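PDB 7D9E: gamma-glutamyltransferase 1 Threonine peptidase. MEROPS family T03 from Pseudomonas nitroreducens, which catalyses the transfer of the gamma-glutamyl group of glutathione and related compounds to amino acids and peptides, and hydrolyses glutathione to glutamate and cysteinylglycine. Local coordinates for residues D60-E65 with R69-M74; L89-P92 with R96-T99; L105-V108 with H112-L115; I134-D137 with P141-G144. One frame throughout, in Å; residues are numbered along the deposited sequence.

Interaction 1 includes the serines S72 and S73, which hold the carboxylate of DON, and interaction 2 lies beside it, with I97 CG2 3.4 Å from S73 O and the I97 side chain also touching the ligand. The centres of these two are about 18 Å apart. Helix 97-109 then carries the path from interaction 2 to interaction 3, about 15 Å away between centres and remote from the pocket. Interaction 4 is reached through R96, whose guanidinium makes a cation-pi contact with Y135, the nearest pair being R96 NH2 and Y135 CG at 3.7 Å. Interactions 1 and 3 lie on opposite sides of the chain's centre.

Interaction 1 (D60-E65 with R69-M74); sequences DANAIE and RMLSSM. With DON (6-diazenyl-5-oxo-L-norleucine), chain D.
The loop that holds the carboxylate of DON in the gamma-glutamyl pocket is tied, through N62 and L71, to a type I beta turn running from D60 to A63. N62 stands at the third position of that turn and extends its amide across to the backbone of the 69-74 segment. L71 N donates to N62 OD1 over 3.0 Å, nearly straight at 167°, although it lies above the carbonyl plane, 37° out of it. With CG placed opposite the main-chain nitrogen (chi1 -170°), the N62 amide also lies against the first carbon of the leucine side chain, N62 CG to L71 CB being 3.5 Å. A water donates to N62 OD1 at 2.8 Å and to R69 O at 2.7 Å, so the amide oxygen receives two bonds. At the other end of the group, ND2 binds the carbonyl of D43, a residue whose carboxylate is hydrogen-bonded to DON. This placement is consistent with a second-shell role for N62, joining two parts of the site. Downstream, S72 and S73 divide the ligand carboxylate between a hydroxyl and a backbone amide: S72 OG donates to DON O, and S73 N meets DON OXT at 2.7 Å. The S72 hydroxyl has a further task, forming an ST turn in which M74 N donates to S72 OG at 2.9 Å.

Interaction 2 (L89-P92 with R96-T99); sequences LGTP and RIFT
T91 and I97 meet where strand 84-90 runs out and helix 97-109 begins, and here the packing is close. The isoleucine lies against the backbone of T91 and P92: I97 CG1 is 3.4 Å from both T91 O and P92 C, while I97 CG2 and CD1 each come to 3.5 Å from T91 O. Three carbons of one side chain thus gather round a single carbonyl oxygen. The two side chains lie antiparallel, side by side, with T91 CG2 3.9 Å from I97 CG2; the same threonine methyl, T91 CG2, also comes to 3.6 Å from the backbone oxygen I97 O. That methyl sits between the backbone nitrogen and the carbonyl carbon of T91, and the hydroxyl is left opposite the nitrogen (chi1 -179°). From there T91 OG1 donates to P92 O over 2.8 Å, in the carbonyl plane and on a lone pair, and it is also hydrogen-bonded to D166 N. The other side of the contact is looser. P92 is partly exposed; its CB points away from the helix, and its side chain lies beside T1, the N-terminal nucleophile of this family. The intervening G93 and G94 belong to the DON pocket, which I97 also lines. This strand-loop-helix passage, leading from a central sheet into a packed helix beside the N-terminal nucleophile, belongs to the Ntn-hydrolase fold.

Interaction 3 (L105-V108 with H112-L115); sequences LNNV and HLPL
N107, in the last turn of helix 97-109, turns its backbone carbonyl to L113, and the chain reverses round that link. L113 N donates to N107 O at 2.9 Å with an angle of 172°, tilted 21° from the carbonyl plane; the bond spans six residues, longer than the i+4 step of an alpha-helix. H112, the first residue to leave the helix, has positive phi (59°), the left-handed conformation that commonly ends a helix. Its CA makes a C-H...O contact, H112 CA to V108 O, at 3.3 Å. A water completes the backbone closure, donating to V108 O and to L113 O, each at 2.8 Å. The side-chain contacts are apolar. L113 CD1 rests against N107 CB at 4.0 Å, and both residues pack on L294 of the partner chain. The amide nitrogen of N107 binds the carbonyl of A118. On another flank V108 CG2 meets L115 CD1 at 4.2 Å, where L115 also covers R171 and A169 of strand 168-173. P114 then occupies the N-cap position of helix 115-120, and the whole is a short connection between two helices, packed against the beta-sheet.

Interaction 4 (I134-D137 with P141-G144); sequences IYYD and PLTG
Y136 and L142 show how a strand end can be covered by the loop that leaves it. Contacts of the ring come first. The aromatic face of Y136 has L142 N 3.5 Å above its plane, displaced toward the rim. Proline carbons approach the same ring: P141 CA and CB lie at 3.5 Å and 3.6 Å from Y136 CD1. With CG between the backbone nitrogen and carbonyl carbon (chi1 62°), the ring is brought beside L142 N.

Aliphatic packing comes next. L142 CB reaches Y136 CD2 at 4.0 Å, while L142 CD1 meets I134 CG2 at 4.0 Å, the two branched chains crossing at about a right angle. I300 of the partner chain also packs on L142, and S304 of that chain on I134.

Polar atoms meet at the turn itself. D137 O sits 3.1 Å from P141 N, which has no hydrogen to offer, so no bond joins the two segments there. The D137 carboxylate is bound by A140 N through OD1, within the loop, and by M164 N and R184 through OD2, from farther along the chain. Across the segments, then, the contact is apolar packing with one backbone N over a tyrosine face, while the charge of D137 is probably balanced by R184, outside both segments.

Interaction 1 (D60-E65 with R69-M74)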
loop_
_atom_site.group_PDB
_atom_site.type_symbol
_atom_site.label_atom_id
_atom_site.label_comp_id
_atom_site.label_asym_id
_atom_site.label_seq_id
_atom_site.Cartn_x
_atom_site.Cartn_y
_atom_site.Cartn_z
ATOM N N ASP B 60 19.190 11.800 -0.837
ATOM C CA ASP B 60 20.091 10.737 -1.274
ATOM C C ASP B 60 19.582 9.351 -0.901
ATOM O O ASP B 60 19.702 8.412 -1.695
ATOM C CB ASP B 60 21.480 10.954 -0.672
ATOM N N ALA B 61 19.023 9.187 0.304
ATOM C CA ALA B 61 18.632 7.847 0.727
ATOM C C ALA B 61 17.646 7.206 -0.232
ATOM O O ALA B 61 17.671 5.984 -0.422
ATOM C CB ALA B 61 18.024 7.878 2.131
ATOM N N ASN B 62 16.766 7.999 -0.856
ATOM C CA ASN B 62 15.759 7.477 -1.766
ATOM C C ASN B 62 15.979 7.923 -3.204
ATOM O O ASN B 62 15.022 7.940 -3.983
ATOM C CB ASN B 62 14.361 7.871 -1.261
ATOM C CG ASN B 62 13.248 7.181 -2.014
ATOM O OD1 ASN B 62 13.321 5.995 -2.338
ATOM N ND2 ASN B 62 12.178 7.931 -2.295
ATOM N N ALA B 63 17.223 8.258 -3.564
ATOM C CA ALA B 63 17.575 8.550 -4.945
ATOM C C ALA B 63 17.532 7.282 -5.791
ATOM O O ALA B 63 17.681 6.159 -5.284
ATOM C CB ALA B 63 18.999 9.112 -5.007
ATOM N N ILE B 64 17.356 7.473 -7.106
ATOM C CA ILE B 64 17.340 6.349 -8.036
ATOM C C ILE B 64 18.717 5.699 -8.086
ATOM O O ILE B 64 19.741 6.372 -8.277
ATOM C CB ILE B 64 16.905 6.816 -9.439
ATOM C CG1 ILE B 64 15.534 7.488 -9.377
ATOM C CG2 ILE B 64 16.923 5.651 -10.428
ATOM C CD1 ILE B 64 15.154 8.248 -10.657
ATOM N N GLU B 65 18.745 4.365 -7.970
ATOM C CA GLU B 65 19.966 3.589 -8.198
ATOM C C GLU B 65 19.521 2.275 -8.823
ATOM O O GLU B 65 18.459 1.747 -8.439
ATOM C CB GLU B 65 20.707 3.300 -6.880
ATOM C CG GLU B 65 21.191 4.547 -6.114
ATOM C CD GLU B 65 21.950 4.203 -4.826
ATOM O OE1 GLU B 65 23.092 3.706 -4.940
ATOM O OE2 GLU B 65 21.431 4.461 -3.711
ATOM N N ARG B 69 15.103 -0.648 -4.351
ATOM C CA ARG B 69 13.684 -0.538 -4.079
ATOM C C ARG B 69 13.371 0.897 -3.696
ATOM O O ARG B 69 14.077 1.509 -2.888
ATOM C CB ARG B 69 13.270 -1.491 -2.960
ATOM C CG ARG B 69 13.346 -2.930 -3.397
ATOM C CD ARG B 69 13.440 -3.872 -2.214
ATOM N NE ARG B 69 12.761 -5.141 -2.460
ATOM C CZ ARG B 69 13.307 -6.173 -3.100
ATOM N NH1 ARG B 69 14.533 -6.098 -3.586
ATOM N NH2 ARG B 69 12.607 -7.283 -3.249
ATOM N N MET B 70 12.342 1.437 -4.305
ATOM C CA MET B 70 11.869 2.777 -4.002
ATOM C C MET B 70 11.058 2.816 -2.723
ATOM O O MET B 70 10.300 1.895 -2.409
ATOM C CB MET B 70 11.203 3.320 -5.274
ATOM C CG MET B 70 9.915 2.693 -5.787
ATOM S SD MET B 70 10.130 0.994 -6.440
ATOM C CE MET B 70 11.109 1.196 -7.919
ATOM N N LEU B 71 11.303 3.855 -1.926
ATOM C CA LEU B 71 10.612 4.006 -0.644
ATOM C C LEU B 71 9.103 3.964 -0.838
ATOM O O LEU B 71 8.563 4.551 -1.768
ATOM C CB LEU B 71 11.004 5.336 0.002
ATOM C CG LEU B 71 10.519 5.557 1.443
ATOM C CD1 LEU B 71 11.226 4.621 2.392
ATOM C CD2 LEU B 71 10.741 6.991 1.863
ATOM N N SER B 72 8.421 3.279 0.068
ATOM C CA SER B 72 6.976 3.119 0.010
ATOM C C SER B 72 6.354 3.665 1.283
ATOM O O SER B 72 7.035 3.891 2.289
ATOM C CB SER B 72 6.653 1.642 -0.135
ATOM O OG SER B 72 5.266 1.416 -0.251
ATOM N N SER B 73 5.043 3.877 1.210
ATOM C CA SER B 73 4.240 4.120 2.398
ATOM C C SER B 73 3.355 2.939 2.745
ATOM O O SER B 73 2.623 3.005 3.736
ATOM C CB SER B 73 3.368 5.361 2.203
ATOM O OG SER B 73 4.162 6.524 1.942
ATOM N N MET B 74 3.377 1.876 1.956
ATOM C CA MET B 74 2.439 0.759 2.149
ATOM C C MET B 74 2.788 0.067 3.467
ATOM O O MET B 74 3.958 -0.169 3.778
ATOM C CB MET B 74 2.650 -0.182 0.978
ATOM C CG MET B 74 1.924 0.271 -0.296
ATOM S SD MET B 74 1.940 -0.912 -1.651
ATOM C CE MET B 74 3.642 -1.267 -1.894
HETATM O O DON D . 4.230 2.487 -2.471
HETATM C C DON D . 3.596 3.641 -2.196
HETATM O OXT DON D . 3.713 4.135 -1.079
HETATM C CA DON D . 2.706 4.084 -3.342
HETATM N N DON D . 3.303 3.783 -4.624
HETATM C CB DON D . 1.357 3.422 -2.988
HETATM C C1E DON D . 0.350 3.570 -4.088
HETATM C C1D DON D . -0.989 3.147 -3.543
HETATM O O1J DON D . -1.127 2.715 -2.387
HETATM O O HOH W 1 14.867 3.784 -1.714
#

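Interaction 2 (L89-P92 with R96-T99)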
loop_
_atom_site.group_PDB
_atom_site.type_symbol
_atom_site.label_atom_id
_atom_site.label_comp_id
_atom_site.label_asym_id
_atom_site.label_seq_id
_atom_site.Cartn_x
_atom_site.Cartn_y
_atom_site.Cartn_z
ATOM N N LEU B 89 -5.165 -5.302 9.295
ATOM C CA LEU B 89 -5.634 -4.142 8.561
ATOM C C LEU B 89 -4.568 -3.593 7.628
ATOM O O LEU B 89 -3.374 -3.823 7.795
ATOM C CB LEU B 89 -6.151 -3.027 9.484
ATOM C CG LEU B 89 -5.139 -2.149 10.228
ATOM C CD1 LEU B 89 -5.858 -0.969 10.896
ATOM C CD2 LEU B 89 -4.370 -2.909 11.279
ATOM N N GLY B 90 -5.048 -2.832 6.652
ATOM C CA GLY B 90 -4.182 -2.124 5.727
ATOM C C GLY B 90 -5.048 -1.322 4.790
ATOM O O GLY B 90 -6.285 -1.395 4.834
ATOM N N THR B 91 -4.401 -0.545 3.934
ATOM C CA THR B 91 -5.142 0.390 3.099
ATOM C C THR B 91 -4.254 0.898 1.963
ATOM O O THR B 91 -3.031 0.976 2.115
ATOM C CB THR B 91 -5.648 1.584 3.932
ATOM O OG1 THR B 91 -6.391 2.486 3.114
ATOM C CG2 THR B 91 -4.509 2.355 4.589
ATOM N N PRO B 92 -4.879 1.332 0.866
ATOM C CA PRO B 92 -4.221 2.198 -0.118
ATOM C C PRO B 92 -4.202 3.641 0.370
ATOM O O PRO B 92 -4.734 3.981 1.427
ATOM C CB PRO B 92 -5.135 2.084 -1.329
ATOM C CG PRO B 92 -6.524 1.848 -0.743
ATOM C CD PRO B 92 -6.246 0.960 0.431
ATOM N N ARG B 96 -0.805 8.810 2.520
ATOM C CA ARG B 96 -1.787 8.806 3.588
ATOM C C ARG B 96 -1.947 7.436 4.243
ATOM O O ARG B 96 -2.725 7.293 5.176
ATOM C CB ARG B 96 -3.168 9.189 3.059
ATOM C CG ARG B 96 -3.367 10.612 2.483
ATOM C CD ARG B 96 -2.342 11.117 1.520
ATOM N NE ARG B 96 -2.860 12.343 0.904
ATOM C CZ ARG B 96 -2.219 13.111 0.046
ATOM N NH1 ARG B 96 -0.965 12.853 -0.327
ATOM N NH2 ARG B 96 -2.832 14.190 -0.422
ATOM N N ILE B 97 -1.248 6.419 3.768
ATOM C CA ILE B 97 -1.540 5.059 4.216
ATOM C C ILE B 97 -1.295 4.909 5.706
ATOM O O ILE B 97 -2.138 4.373 6.429
ATOM C CB ILE B 97 -0.715 4.040 3.409
ATOM C CG1 ILE B 97 -1.267 3.896 1.995
ATOM C CG2 ILE B 97 -0.689 2.679 4.160
ATOM C CD1 ILE B 97 -0.405 3.085 1.067
ATOM N N PHE B 98 -0.100 5.293 6.170
ATOM C CA PHE B 98 0.219 5.036 7.569
ATOM C C PHE B 98 -0.483 6.023 8.487
ATOM O O PHE B 98 -0.780 5.675 9.635
ATOM C CB PHE B 98 1.720 4.926 7.793
ATOM C CG PHE B 98 2.530 6.059 7.255
ATOM C CD1 PHE B 98 2.613 7.249 7.949
ATOM C CD2 PHE B 98 3.252 5.901 6.076
ATOM C CE1 PHE B 98 3.378 8.297 7.461
ATOM C CE2 PHE B 98 4.047 6.937 5.587
ATOM C CZ PHE B 98 4.103 8.135 6.292
ATOM N N THR B 99 -0.788 7.243 8.021
ATOM C CA THR B 99 -1.604 8.107 8.870
ATOM C C THR B 99 -3.034 7.591 8.969
ATOM O O THR B 99 -3.672 7.750 10.026
ATOM C CB THR B 99 -1.579 9.573 8.425
ATOM O OG1 THR B 99 -2.143 9.701 7.130
ATOM C CG2 THR B 99 -0.149 10.149 8.484
#

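Interaction 3 (L105-V108 with H112-L115)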
loop_
_atom_site.group_PDB
_atom_site.type_symbol
_atom_site.label_atom_id
_atom_site.label_comp_id
_atom_site.label_asym_id
_atom_site.label_seq_id
_atom_site.Cartn_x
_atom_site.Cartn_y
_atom_site.Cartn_z
ATOM N N LEU B 105 -6.236 2.759 14.235
ATOM C CA LEU B 105 -5.755 2.185 15.492
ATOM C C LEU B 105 -6.177 3.041 16.678
ATOM O O LEU B 105 -6.580 2.515 17.728
ATOM C CB LEU B 105 -4.233 2.030 15.457
ATOM C CG LEU B 105 -3.706 0.997 14.471
ATOM C CD1 LEU B 105 -2.177 1.115 14.398
ATOM C CD2 LEU B 105 -4.094 -0.406 14.869
ATOM N N ASN B 106 -6.058 4.366 16.546
ATOM C CA ASN B 106 -6.517 5.236 17.626
ATOM C C ASN B 106 -8.007 5.031 17.891
ATOM O O ASN B 106 -8.439 4.990 19.043
ATOM C CB ASN B 106 -6.282 6.705 17.277
ATOM C CG ASN B 106 -4.807 7.066 17.221
ATOM O OD1 ASN B 106 -3.948 6.315 17.664
ATOM N ND2 ASN B 106 -4.533 8.261 16.741
ATOM N N ASN B 107 -8.794 4.883 16.830
ATOM C CA ASN B 107 -10.241 4.731 16.987
ATOM C C ASN B 107 -10.590 3.434 17.701
ATOM O O ASN B 107 -11.501 3.406 18.542
ATOM C CB ASN B 107 -10.869 4.772 15.598
ATOM C CG ASN B 107 -10.705 6.118 14.941
ATOM O OD1 ASN B 107 -10.249 7.071 15.579
ATOM N ND2 ASN B 107 -11.085 6.218 13.674
ATOM N N VAL B 108 -9.885 2.350 17.373
ATOM C CA VAL B 108 -10.134 1.064 18.017
ATOM C C VAL B 108 -9.601 1.045 19.444
ATOM O O VAL B 108 -10.293 0.609 20.366
ATOM C CB VAL B 108 -9.513 -0.069 17.175
ATOM C CG1 VAL B 108 -9.559 -1.383 17.935
ATOM C CG2 VAL B 108 -10.200 -0.193 15.833
ATOM N N HIS B 112 -12.112 3.254 21.548
ATOM C CA HIS B 112 -12.868 2.033 21.815
ATOM C C HIS B 112 -14.110 1.940 20.937
ATOM O O HIS B 112 -15.177 1.493 21.371
ATOM C CB HIS B 112 -13.142 1.868 23.307
ATOM C CG HIS B 112 -11.891 1.627 24.098
ATOM N ND1 HIS B 112 -11.415 2.510 25.042
ATOM C CD2 HIS B 112 -10.972 0.634 24.016
ATOM C CE1 HIS B 112 -10.282 2.049 25.542
ATOM N NE2 HIS B 112 -9.994 0.910 24.940
ATOM N N LEU B 113 -13.956 2.349 19.663
ATOM C CA LEU B 113 -15.081 2.306 18.746
ATOM C C LEU B 113 -15.259 0.904 18.172
ATOM O O LEU B 113 -14.277 0.171 17.980
ATOM C CB LEU B 113 -14.888 3.280 17.596
ATOM C CG LEU B 113 -14.932 4.768 17.945
ATOM C CD1 LEU B 113 -14.679 5.591 16.695
ATOM C CD2 LEU B 113 -16.272 5.131 18.568
ATOM N N PRO B 114 -16.499 0.523 17.875
ATOM C CA PRO B 114 -16.721 -0.688 17.082
ATOM C C PRO B 114 -15.949 -0.558 15.783
ATOM O O PRO B 114 -15.793 0.543 15.247
ATOM C CB PRO B 114 -18.230 -0.680 16.824
ATOM C CG PRO B 114 -18.811 0.221 17.893
ATOM C CD PRO B 114 -17.749 1.268 18.106
ATOM N N LEU B 115 -15.465 -1.698 15.287
ATOM C CA LEU B 115 -14.625 -1.699 14.097
ATOM C C LEU B 115 -15.275 -0.947 12.942
ATOM O O LEU B 115 -14.599 -0.192 12.229
ATOM C CB LEU B 115 -14.307 -3.130 13.669
ATOM C CG LEU B 115 -13.266 -3.272 12.549
ATOM C CD1 LEU B 115 -11.926 -2.718 12.923
ATOM C CD2 LEU B 115 -13.150 -4.727 12.143
HETATM O O HOH W 2 -12.567 -0.936 19.881
#

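Interaction 4 (I134-D137 with P141-G144)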
loop_
_atom_site.group_PDB
_atom_site.type_symbol
_atom_site.label_atom_id
_atom_site.label_comp_id
_atom_site.label_asym_id
_atom_site.label_seq_id
_atom_site.Cartn_x
_atom_site.Cartn_y
_atom_site.Cartn_z
ATOM N N ILE B 134 -3.892 20.565 5.588
ATOM C CA ILE B 134 -4.589 19.353 5.988
ATOM C C ILE B 134 -5.489 18.918 4.843
ATOM O O ILE B 134 -6.317 19.702 4.352
ATOM C CB ILE B 134 -5.413 19.561 7.271
ATOM C CG1 ILE B 134 -4.510 19.965 8.433
ATOM C CG2 ILE B 134 -6.164 18.273 7.627
ATOM C CD1 ILE B 134 -5.270 20.453 9.661
ATOM N N TYR B 135 -5.340 17.666 4.438
ATOM C CA TYR B 135 -6.127 17.086 3.360
ATOM C C TYR B 135 -7.325 16.342 3.929
ATOM O O TYR B 135 -7.237 15.687 4.979
ATOM C CB TYR B 135 -5.271 16.125 2.526
ATOM C CG TYR B 135 -4.168 16.819 1.794
ATOM C CD1 TYR B 135 -4.420 17.513 0.616
ATOM C CD2 TYR B 135 -2.880 16.809 2.284
ATOM C CE1 TYR B 135 -3.409 18.170 -0.055
ATOM C CE2 TYR B 135 -1.865 17.462 1.618
ATOM C CZ TYR B 135 -2.141 18.140 0.452
ATOM O OH TYR B 135 -1.126 18.796 -0.204
ATOM N N TYR B 136 -8.442 16.434 3.210
ATOM C CA TYR B 136 -9.664 15.717 3.551
ATOM C C TYR B 136 -10.236 15.144 2.259
ATOM O O TYR B 136 -9.812 15.513 1.154
ATOM C CB TYR B 136 -10.688 16.629 4.261
ATOM C CG TYR B 136 -11.186 17.817 3.461
ATOM C CD1 TYR B 136 -12.271 17.693 2.598
ATOM C CD2 TYR B 136 -10.597 19.077 3.592
ATOM C CE1 TYR B 136 -12.742 18.769 1.883
ATOM C CE2 TYR B 136 -11.061 20.165 2.867
ATOM C CZ TYR B 136 -12.136 20.005 2.017
ATOM O OH TYR B 136 -12.616 21.084 1.296
ATOM N N ASP B 137 -11.185 14.214 2.393
ATOM C CA ASP B 137 -11.836 13.629 1.223
ATOM C C ASP B 137 -13.300 14.057 1.133
ATOM O O ASP B 137 -13.863 14.682 2.040
ATOM C CB ASP B 137 -11.654 12.097 1.143
ATOM C CG ASP B 137 -12.313 11.326 2.262
ATOM O OD1 ASP B 137 -13.073 11.898 3.074
ATOM O OD2 ASP B 137 -12.084 10.092 2.330
ATOM N N PRO B 141 -15.852 15.312 4.388
ATOM C CA PRO B 141 -15.067 16.544 4.305
ATOM C C PRO B 141 -15.021 17.271 5.638
ATOM O O PRO B 141 -15.907 17.126 6.485
ATOM C CB PRO B 141 -15.814 17.372 3.257
ATOM C CG PRO B 141 -17.211 16.843 3.286
ATOM C CD PRO B 141 -17.077 15.371 3.569
ATOM N N LEU B 142 -13.957 18.044 5.820
ATOM C CA LEU B 142 -13.883 18.951 6.954
ATOM C C LEU B 142 -14.850 20.105 6.740
ATOM O O LEU B 142 -14.808 20.787 5.710
ATOM C CB LEU B 142 -12.461 19.478 7.108
ATOM C CG LEU B 142 -11.510 18.514 7.811
ATOM C CD1 LEU B 142 -10.061 18.990 7.698
ATOM C CD2 LEU B 142 -11.895 18.315 9.259
ATOM N N THR B 143 -15.733 20.315 7.712
ATOM C CA THR B 143 -16.740 21.354 7.600
ATOM C C THR B 143 -17.049 21.897 8.987
ATOM O O THR B 143 -16.604 21.359 10.008
ATOM C CB THR B 143 -18.043 20.827 6.984
ATOM O OG1 THR B 143 -18.630 19.870 7.874
ATOM C CG2 THR B 143 -17.800 20.186 5.632
ATOM N N GLY B 144 -17.836 22.971 9.010
ATOM C CA GLY B 144 -18.410 23.461 10.244
ATOM C C GLY B 144 -17.371 23.930 11.246
ATOM O O GLY B 144 -16.308 24.444 10.895
#